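Local coordinates for topoisomerase I-like protein (Leishmania donovani, PDB 2B9S), which probably forms the large subunit of a heterodimeric type IB topoisomerase that relaxes supercoiled DNA by transiently nicking and resealing one strand, at residues K176-N187 against W214-V222. Residues are numbered along the deposited sequence; the frame is centred on the assembly and turned at random.
Sequences KVRVQPEDITIN and WLAMWRDSV. With nucleotides of chain A; nucleotides of chain C.
V179 lies over one face of the W218 indole, its CG2 3.8 Å from the centroid of the five-membered ring in a CH-pi contact. I184 runs alongside W218, its CG1 against CB. The W214 ring carries N187 over one face, N187 CB 3.5 Å from W214 CZ3, and M217 CB under the opposite one, while the carbonyl of T185 and the DNA backbone at DA7 of chain A sit at its edge. With CG anti to its own backbone N (chi1 -168°), N187 also turns ND2 to W214 O, 3.1 Å away and nearly in line with that C=O. OD1 is taken up by D209 and Q207, so both ends of the amide are fixed.

Between the two tryptophans the backbones pair antiparallel. T185 N donates to M217 O at 2.8 Å and M217 N returns a bond to T185 O; I186 faces A216 in the next, non-hydrogen-bonded pair, and N187 N to L215 O continues the ladder. From D183 back toward V177, direct backbone hydrogen bonds give way to water: one molecule bridges D183 O and R219 N, another V177 O and S221 N. Direct hydrogen bonding resumes where V177 N donates to S221 OG at 2.9 Å, almost straight at 166°. K176 passes D220, with CG 3.2 Å from OD1, and its NZ binds OP1 of DA13 of chain C at 3.0 Å as well as E158. Strands 185-187 and 216-219 are the inner pair of a four-stranded mixed sheet in the DNA-binding fragment of eukaryotic topoisomerase I, bordered by phosphates of the bound nicked duplex.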
ATOM      1  N   LYS D 176      12.115 -14.609  -1.281  1.00 21.32           N
ATOM      2  CA  LYS D 176      12.582 -13.269  -1.545  1.00 25.01           C
ATOM      3  C   LYS D 176      14.050 -13.243  -1.098  1.00 24.00           C
ATOM      4  O   LYS D 176      14.339 -13.287   0.101  1.00 23.86           O
ATOM      5  CB  LYS D 176      11.742 -12.272  -0.741  1.00 23.71           C
ATOM      6  CG  LYS D 176      11.764 -10.851  -1.265  1.00 25.02           C
ATOM      7  CD  LYS D 176      11.790  -9.810  -0.136  1.00 24.52           C
ATOM      8  CE  LYS D 176      10.684  -9.944   0.852  1.00 23.88           C
ATOM      9  NZ  LYS D 176      10.455  -8.706   1.650  1.00 21.67           N
ATOM     10  N   VAL D 177      14.976 -13.215  -2.058  1.00 24.08           N
ATOM     11  CA  VAL D 177      16.398 -13.346  -1.725  1.00 24.88           C
ATOM     12  C   VAL D 177      17.016 -12.078  -1.120  1.00 26.63           C
ATOM     13  O   VAL D 177      16.445 -10.966  -1.213  1.00 26.17           O
ATOM     14  CB  VAL D 177      17.265 -13.901  -2.897  1.00 24.81           C
ATOM     15  CG1 VAL D 177      16.666 -15.196  -3.458  1.00 23.69           C
ATOM     16  CG2 VAL D 177      17.487 -12.840  -4.011  1.00 22.69           C
ATOM     17  N   ARG D 178      18.161 -12.274  -0.465  1.00 27.49           N
ATOM     18  CA  ARG D 178      18.963 -11.191   0.112  1.00 27.59           C
ATOM     19  C   ARG D 178      19.401 -10.198  -0.954  1.00 26.15           C
ATOM     20  O   ARG D 178      19.975 -10.584  -1.963  1.00 26.38           O
ATOM     21  CB  ARG D 178      20.204 -11.746   0.838  1.00 27.05           C
ATOM     22  CG  ARG D 178      20.903 -10.706   1.730  1.00 26.82           C
ATOM     23  CD  ARG D 178      21.982 -11.329   2.602  1.00 27.55           C
ATOM     24  NE  ARG D 178      21.450 -12.222   3.639  1.00 27.75           N
ATOM     25  CZ  ARG D 178      21.122 -11.879   4.885  1.00 27.28           C
ATOM     26  NH1 ARG D 178      21.236 -10.632   5.331  1.00 28.29           N
ATOM     27  NH2 ARG D 178      20.661 -12.808   5.702  1.00 26.55           N
ATOM     28  N   VAL D 179      19.099  -8.929  -0.712  1.00 26.05           N
ATOM     29  CA  VAL D 179      19.556  -7.821  -1.545  1.00 27.29           C
ATOM     30  C   VAL D 179      21.051  -7.513  -1.289  1.00 27.72           C
ATOM     31  O   VAL D 179      21.462  -7.242  -0.155  1.00 29.18           O
ATOM     32  CB  VAL D 179      18.694  -6.560  -1.296  1.00 26.05           C
ATOM     33  CG1 VAL D 179      19.056  -5.435  -2.283  1.00 25.27           C
ATOM     34  CG2 VAL D 179      17.207  -6.908  -1.380  1.00 24.27           C
ATOM     35  N   GLN D 180      21.852  -7.565  -2.351  1.00 29.39           N
ATOM     36  CA  GLN D 180      23.275  -7.173  -2.298  1.00 29.45           C
ATOM     37  C   GLN D 180      23.478  -5.702  -2.737  1.00 28.23           C
ATOM     38  O   GLN D 180      22.623  -5.133  -3.427  1.00 27.04           O
ATOM     39  CB  GLN D 180      24.129  -8.115  -3.162  1.00 29.67           C
ATOM     40  CG  GLN D 180      24.200  -9.606  -2.679  1.00 31.73           C
ATOM     41  CD  GLN D 180      24.763  -9.811  -1.249  1.00 33.73           C
ATOM     42  OE1 GLN D 180      24.472 -10.821  -0.605  1.00 36.50           O
ATOM     43  NE2 GLN D 180      25.558  -8.869  -0.762  1.00 33.63           N
ATOM     44  N   PRO D 181      24.601  -5.076  -2.328  1.00 28.21           N
ATOM     45  CA  PRO D 181      24.927  -3.760  -2.880  1.00 26.87           C
ATOM     46  C   PRO D 181      24.850  -3.694  -4.421  1.00 28.08           C
ATOM     47  O   PRO D 181      24.424  -2.677  -4.964  1.00 26.59           O
ATOM     48  CB  PRO D 181      26.352  -3.523  -2.390  1.00 26.26           C
ATOM     49  CG  PRO D 181      26.470  -4.339  -1.148  1.00 25.72           C
ATOM     50  CD  PRO D 181      25.608  -5.527  -1.333  1.00 27.79           C
ATOM     51  N   GLU D 182      25.216  -4.786  -5.099  1.00 27.63           N
ATOM     52  CA  GLU D 182      25.187  -4.865  -6.556  1.00 29.73           C
ATOM     53  C   GLU D 182      23.783  -4.805  -7.151  1.00 29.56           C
ATOM     54  O   GLU D 182      23.621  -4.635  -8.363  1.00 29.51           O
ATOM     55  CB  GLU D 182      25.897  -6.144  -7.040  1.00 31.56           C
ATOM     56  CG  GLU D 182      27.448  -6.101  -6.965  1.00 34.56           C
ATOM     57  CD  GLU D 182      28.043  -6.187  -5.534  1.00 35.02           C
ATOM     58  OE1 GLU D 182      27.385  -6.653  -4.582  1.00 38.13           O
ATOM     59  OE2 GLU D 182      29.204  -5.801  -5.355  1.00 36.93           O
ATOM     60  N   ASP D 183      22.774  -4.964  -6.299  1.00 30.66           N
ATOM     61  CA  ASP D 183      21.368  -4.918  -6.714  1.00 30.31           C
ATOM     62  C   ASP D 183      20.799  -3.496  -6.635  1.00 29.80           C
ATOM     63  O   ASP D 183      19.792  -3.188  -7.280  1.00 31.69           O
ATOM     64  CB  ASP D 183      20.535  -5.866  -5.825  1.00 32.00           C
ATOM     65  CG  ASP D 183      20.973  -7.326  -5.939  1.00 31.55           C
ATOM     66  OD1 ASP D 183      21.244  -7.770  -7.066  1.00 33.26           O
ATOM     67  OD2 ASP D 183      21.043  -8.037  -4.911  1.00 30.33           O
ATOM     68  N   ILE D 184      21.463  -2.643  -5.850  1.00 29.42           N
ATOM     69  CA  ILE D 184      20.952  -1.320  -5.454  1.00 27.75           C
ATOM     70  C   ILE D 184      21.529  -0.170  -6.279  1.00 26.77           C
ATOM     71  O   ILE D 184      22.752  -0.025  -6.422  1.00 26.00           O
ATOM     72  CB  ILE D 184      21.163  -1.072  -3.940  1.00 27.63           C
ATOM     73  CG1 ILE D 184      20.381  -2.119  -3.140  1.00 27.35           C
ATOM     74  CG2 ILE D 184      20.724   0.347  -3.520  1.00 25.85           C
ATOM     75  CD1 ILE D 184      20.851  -2.311  -1.716  1.00 28.02           C
ATOM     76  N   THR D 185      20.617   0.617  -6.846  1.00 26.79           N
ATOM     77  CA  THR D 185      20.946   1.849  -7.572  1.00 24.48           C
ATOM     78  C   THR D 185      20.765   3.001  -6.588  1.00 24.94           C
ATOM     79  O   THR D 185      19.724   3.125  -5.932  1.00 22.77           O
ATOM     80  CB  THR D 185      20.047   2.031  -8.831  1.00 23.62           C
ATOM     81  OG1 THR D 185      20.242   0.918  -9.716  1.00 23.03           O
ATOM     82  CG2 THR D 185      20.383   3.313  -9.594  1.00 21.89           C
ATOM     83  N   ILE D 186      21.803   3.819  -6.472  1.00 26.01           N
ATOM     84  CA  ILE D 186      21.787   5.004  -5.618  1.00 25.73           C
ATOM     85  C   ILE D 186      21.413   6.226  -6.457  1.00 25.64           C
ATOM     86  O   ILE D 186      21.960   6.449  -7.541  1.00 25.32           O
ATOM     87  CB  ILE D 186      23.160   5.183  -4.909  1.00 25.02           C
ATOM     88  CG1 ILE D 186      23.400   4.044  -3.898  1.00 24.52           C
ATOM     89  CG2 ILE D 186      23.274   6.558  -4.267  1.00 28.66           C
ATOM     90  CD1 ILE D 186      22.700   4.176  -2.533  1.00 24.05           C
ATOM     91  N   ASN D 187      20.429   6.982  -5.975  1.00 26.30           N
ATOM     92  CA  ASN D 187      20.083   8.268  -6.579  1.00 24.53           C
ATOM     93  C   ASN D 187      20.454   9.375  -5.606  1.00 26.12           C
ATOM     94  O   ASN D 187      19.941   9.419  -4.482  1.00 24.90           O
ATOM     95  CB  ASN D 187      18.599   8.367  -6.930  1.00 23.19           C
ATOM     96  CG  ASN D 187      18.290   9.561  -7.813  1.00 20.41           C
ATOM     97  OD1 ASN D 187      18.845   9.692  -8.887  1.00 17.95           O
ATOM     98  ND2 ASN D 187      17.393  10.422  -7.368  1.00 19.18           N
ATOM     99  N   TRP D 214      13.305   9.387  -5.092  1.00 25.34           N
ATOM    100  CA  TRP D 214      13.831   8.235  -4.372  1.00 23.35           C
ATOM    101  C   TRP D 214      15.337   8.302  -4.211  1.00 24.47           C
ATOM    102  O   TRP D 214      16.025   8.901  -5.055  1.00 24.92           O
ATOM    103  CB  TRP D 214      13.409   6.918  -5.040  1.00 21.04           C
ATOM    104  CG  TRP D 214      13.707   6.736  -6.512  1.00 19.53           C
ATOM    105  CD1 TRP D 214      12.842   6.963  -7.559  1.00 18.44           C
ATOM    106  CD2 TRP D 214      14.908   6.180  -7.104  1.00 18.07           C
ATOM    107  NE1 TRP D 214      13.452   6.623  -8.750  1.00 17.67           N
ATOM    108  CE2 TRP D 214      14.707   6.134  -8.494  1.00 16.80           C
ATOM    109  CE3 TRP D 214      16.127   5.731  -6.587  1.00 17.30           C
ATOM    110  CZ2 TRP D 214      15.682   5.669  -9.374  1.00 20.46           C
ATOM    111  CZ3 TRP D 214      17.089   5.265  -7.454  1.00 18.60           C
ATOM    112  CH2 TRP D 214      16.864   5.226  -8.832  1.00 19.53           C
ATOM    113  N   LEU D 215      15.841   7.693  -3.130  1.00 22.41           N
ATOM    114  CA  LEU D 215      17.270   7.749  -2.805  1.00 23.08           C
ATOM    115  C   LEU D 215      17.989   6.465  -3.201  1.00 23.66           C
ATOM    116  O   LEU D 215      19.216   6.447  -3.405  1.00 25.58           O
ATOM    117  CB  LEU D 215      17.496   8.012  -1.302  1.00 22.26           C
ATOM    118  CG  LEU D 215      16.624   9.039  -0.579  1.00 23.93           C
ATOM    119  CD1 LEU D 215      17.048   9.254   0.906  1.00 23.19           C
ATOM    120  CD2 LEU D 215      16.556  10.354  -1.325  1.00 23.22           C
ATOM    121  N   ALA D 216      17.231   5.379  -3.283  1.00 23.07           N
ATOM    122  CA  ALA D 216      17.772   4.089  -3.684  1.00 22.65           C
ATOM    123  C   ALA D 216      16.658   3.193  -4.239  1.00 23.34           C
ATOM    124  O   ALA D 216      15.476   3.397  -3.932  1.00 22.26           O
ATOM    125  CB  ALA D 216      18.516   3.419  -2.497  1.00 20.54           C
ATOM    126  N   MET D 217      17.049   2.209  -5.056  1.00 24.07           N
ATOM    127  CA  MET D 217      16.115   1.318  -5.754  1.00 23.48           C
ATOM    128  C   MET D 217      16.778  -0.037  -5.925  1.00 23.14           C
ATOM    129  O   MET D 217      17.982  -0.122  -6.163  1.00 23.69           O
ATOM    130  CB  MET D 217      15.733   1.904  -7.127  1.00 23.59           C
ATOM    131  CG  MET D 217      14.754   1.081  -7.992  1.00 25.48           C
ATOM    132  SD  MET D 217      15.469  -0.284  -8.983  1.00 30.20           S
ATOM    133  CE  MET D 217      16.375   0.605 -10.244  1.00 29.69           C
ATOM    134  N   TRP D 218      15.997  -1.103  -5.769  1.00 23.91           N
ATOM    135  CA  TRP D 218      16.434  -2.428  -6.187  1.00 23.18           C
ATOM    136  C   TRP D 218      15.262  -3.175  -6.806  1.00 24.16           C
ATOM    137  O   TRP D 218      14.102  -2.779  -6.686  1.00 22.94           O
ATOM    138  CB  TRP D 218      17.089  -3.221  -5.059  1.00 21.99           C
ATOM    139  CG  TRP D 218      16.140  -3.699  -4.036  1.00 22.73           C
ATOM    140  CD1 TRP D 218      15.485  -4.899  -4.024  1.00 21.44           C
ATOM    141  CD2 TRP D 218      15.717  -2.994  -2.860  1.00 23.49           C
ATOM    142  NE1 TRP D 218      14.672  -4.982  -2.924  1.00 21.66           N
ATOM    143  CE2 TRP D 218      14.788  -3.827  -2.190  1.00 22.75           C
ATOM    144  CE3 TRP D 218      16.028  -1.733  -2.310  1.00 24.83           C
ATOM    145  CZ2 TRP D 218      14.169  -3.454  -0.984  1.00 22.34           C
ATOM    146  CZ3 TRP D 218      15.400  -1.356  -1.103  1.00 24.33           C
ATOM    147  CH2 TRP D 218      14.474  -2.225  -0.462  1.00 23.14           C
ATOM    148  N   ARG D 219      15.576  -4.243  -7.505  1.00 28.15           N
ATOM    149  CA  ARG D 219      14.545  -5.043  -8.126  1.00 32.19           C
ATOM    150  C   ARG D 219      14.338  -6.306  -7.276  1.00 29.89           C
ATOM    151  O   ARG D 219      15.279  -7.059  -7.014  1.00 27.42           O
ATOM    152  CB  ARG D 219      14.957  -5.336  -9.565  1.00 37.27           C
ATOM    153  CG  ARG D 219      13.892  -5.970 -10.414  1.00 45.79           C
ATOM    154  CD  ARG D 219      14.316  -5.984 -11.872  1.00 50.68           C
ATOM    155  NE  ARG D 219      14.389  -4.628 -12.434  1.00 53.61           N
ATOM    156  CZ  ARG D 219      13.353  -3.999 -12.982  1.00 54.82           C
ATOM    157  NH1 ARG D 219      12.159  -4.603 -13.029  1.00 55.17           N
ATOM    158  NH2 ARG D 219      13.506  -2.771 -13.478  1.00 54.19           N
ATOM    159  N   ASP D 220      13.112  -6.484  -6.805  1.00 29.14           N
ATOM    160  CA  ASP D 220      12.757  -7.577  -5.891  1.00 31.26           C
ATOM    161  C   ASP D 220      12.680  -8.937  -6.618  1.00 29.24           C
ATOM    162  O   ASP D 220      12.177  -9.010  -7.726  1.00 26.47           O
ATOM    163  CB  ASP D 220      11.449  -7.213  -5.166  1.00 34.92           C
ATOM    164  CG  ASP D 220      10.653  -8.418  -4.719  1.00 37.30           C
ATOM    165  OD1 ASP D 220      10.835  -8.818  -3.556  1.00 39.41           O
ATOM    166  OD2 ASP D 220       9.824  -8.932  -5.522  1.00 41.09           O
ATOM    167  N   SER D 221      13.193 -10.000  -5.993  1.00 28.58           N
ATOM    168  CA  SER D 221      13.350 -11.292  -6.675  1.00 27.57           C
ATOM    169  C   SER D 221      12.075 -12.119  -6.871  1.00 27.55           C
ATOM    170  O   SER D 221      12.042 -12.995  -7.736  1.00 28.71           O
ATOM    171  CB  SER D 221      14.397 -12.147  -5.971  1.00 28.17           C
ATOM    172  OG  SER D 221      13.947 -12.528  -4.684  1.00 29.26           O
ATOM    173  N   VAL D 222      11.041 -11.858  -6.078  1.00 25.64           N
ATOM    174  CA  VAL D 222       9.785 -12.619  -6.187  1.00 26.31           C
ATOM    175  C   VAL D 222       9.136 -12.477  -7.587  1.00 26.13           C
ATOM    176  O   VAL D 222       8.838 -13.474  -8.223  1.00 25.22           O
ATOM    177  CB  VAL D 222       8.788 -12.258  -5.056  1.00 24.27           C
ATOM    178  CG1 VAL D 222       7.457 -12.947  -5.255  1.00 25.64           C
ATOM    179  CG2 VAL D 222       9.363 -12.615  -3.686  1.00 24.40           C
TER
ATOM    180  P    DA A   7      12.141   5.244 -11.909  1.00 25.09           P
ATOM    181  OP1  DA A   7      13.053   6.341 -12.307  1.00 28.71           O
ATOM    182  OP2  DA A   7      12.610   4.091 -11.113  1.00 25.08           O
ATOM    183  O5'  DA A   7      10.937   5.903 -11.125  1.00 24.86           O
ATOM    184  C5'  DA A   7      10.140   6.882 -11.740  1.00 23.51           C
ATOM    185  C4'  DA A   7       8.976   7.233 -10.837  1.00 23.37           C
ATOM    186  O4'  DA A   7       7.925   6.265 -11.064  1.00 21.46           O
ATOM    187  C3'  DA A   7       9.214   7.238  -9.321  1.00 22.38           C
ATOM    188  O3'  DA A   7       8.329   8.201  -8.785  1.00 26.72           O
ATOM    189  C2'  DA A   7       8.659   5.911  -8.880  1.00 20.86           C
ATOM    190  C1'  DA A   7       7.440   5.860  -9.809  1.00 19.48           C
ATOM    191  N9   DA A   7       6.847   4.522  -9.907  1.00 19.68           N
ATOM    192  C8   DA A   7       7.541   3.352  -9.932  1.00 18.06           C
ATOM    193  N7   DA A   7       6.770   2.313 -10.007  1.00 18.41           N
ATOM    194  C5   DA A   7       5.498   2.810 -10.014  1.00 15.33           C
ATOM    195  C6   DA A   7       4.257   2.173 -10.081  1.00 16.01           C
ATOM    196  N6   DA A   7       4.131   0.838 -10.139  1.00 16.84           N
ATOM    197  N1   DA A   7       3.165   2.958 -10.066  1.00 15.82           N
ATOM    198  C2   DA A   7       3.323   4.287 -10.028  1.00 16.54           C
ATOM    199  N3   DA A   7       4.451   4.992  -9.945  1.00 16.07           N
ATOM    200  C4   DA A   7       5.515   4.184  -9.948  1.00 17.40           C
TER
ATOM    201  P    DA C  13       6.905  -7.780   0.227  1.00 23.26           P
ATOM    202  OP1  DA C  13       7.567  -8.821   1.033  1.00 26.12           O
ATOM    203  OP2  DA C  13       7.526  -7.319  -1.001  1.00 25.38           O
ATOM    204  O5'  DA C  13       5.411  -8.257  -0.136  1.00 25.34           O
ATOM    205  C5'  DA C  13       4.459  -8.592   0.878  1.00 23.03           C
ATOM    206  C4'  DA C  13       3.114  -8.014   0.486  1.00 22.17           C
ATOM    207  O4'  DA C  13       3.035  -6.603   0.801  1.00 21.89           O
ATOM    208  C3'  DA C  13       2.780  -8.111  -0.999  1.00 21.60           C
ATOM    209  O3'  DA C  13       1.489  -8.642  -1.027  1.00 19.45           O
ATOM    210  C2'  DA C  13       2.928  -6.662  -1.540  1.00 19.16           C
ATOM    211  C1'  DA C  13       2.528  -5.860  -0.305  1.00 19.54           C
ATOM    212  N9   DA C  13       3.126  -4.526  -0.239  1.00 19.23           N
ATOM    213  C8   DA C  13       4.478  -4.274  -0.256  1.00 17.09           C
ATOM    214  N7   DA C  13       4.770  -3.004  -0.201  1.00 17.82           N
ATOM    215  C5   DA C  13       3.524  -2.382  -0.100  1.00 18.10           C
ATOM    216  C6   DA C  13       3.151  -1.014  -0.006  1.00 17.85           C
ATOM    217  N6   DA C  13       4.040  -0.021   0.059  1.00 18.24           N
ATOM    218  N1   DA C  13       1.841  -0.710   0.041  1.00 17.59           N
ATOM    219  C2   DA C  13       0.934  -1.723   0.010  1.00 18.03           C
ATOM    220  N3   DA C  13       1.165  -3.040  -0.085  1.00 18.91           N
ATOM    221  C4   DA C  13       2.490  -3.309  -0.139  1.00 17.30           C
TER
HETATM  222  O   HOH W   1      15.121  -9.788  -3.404  1.00 27.45           O
HETATM  223  O   HOH W   2      18.121  -4.936  -8.589  1.00 19.79           O
HETATM  224  O   HOH W   3      18.049  -7.425  -8.011  1.00 27.36           O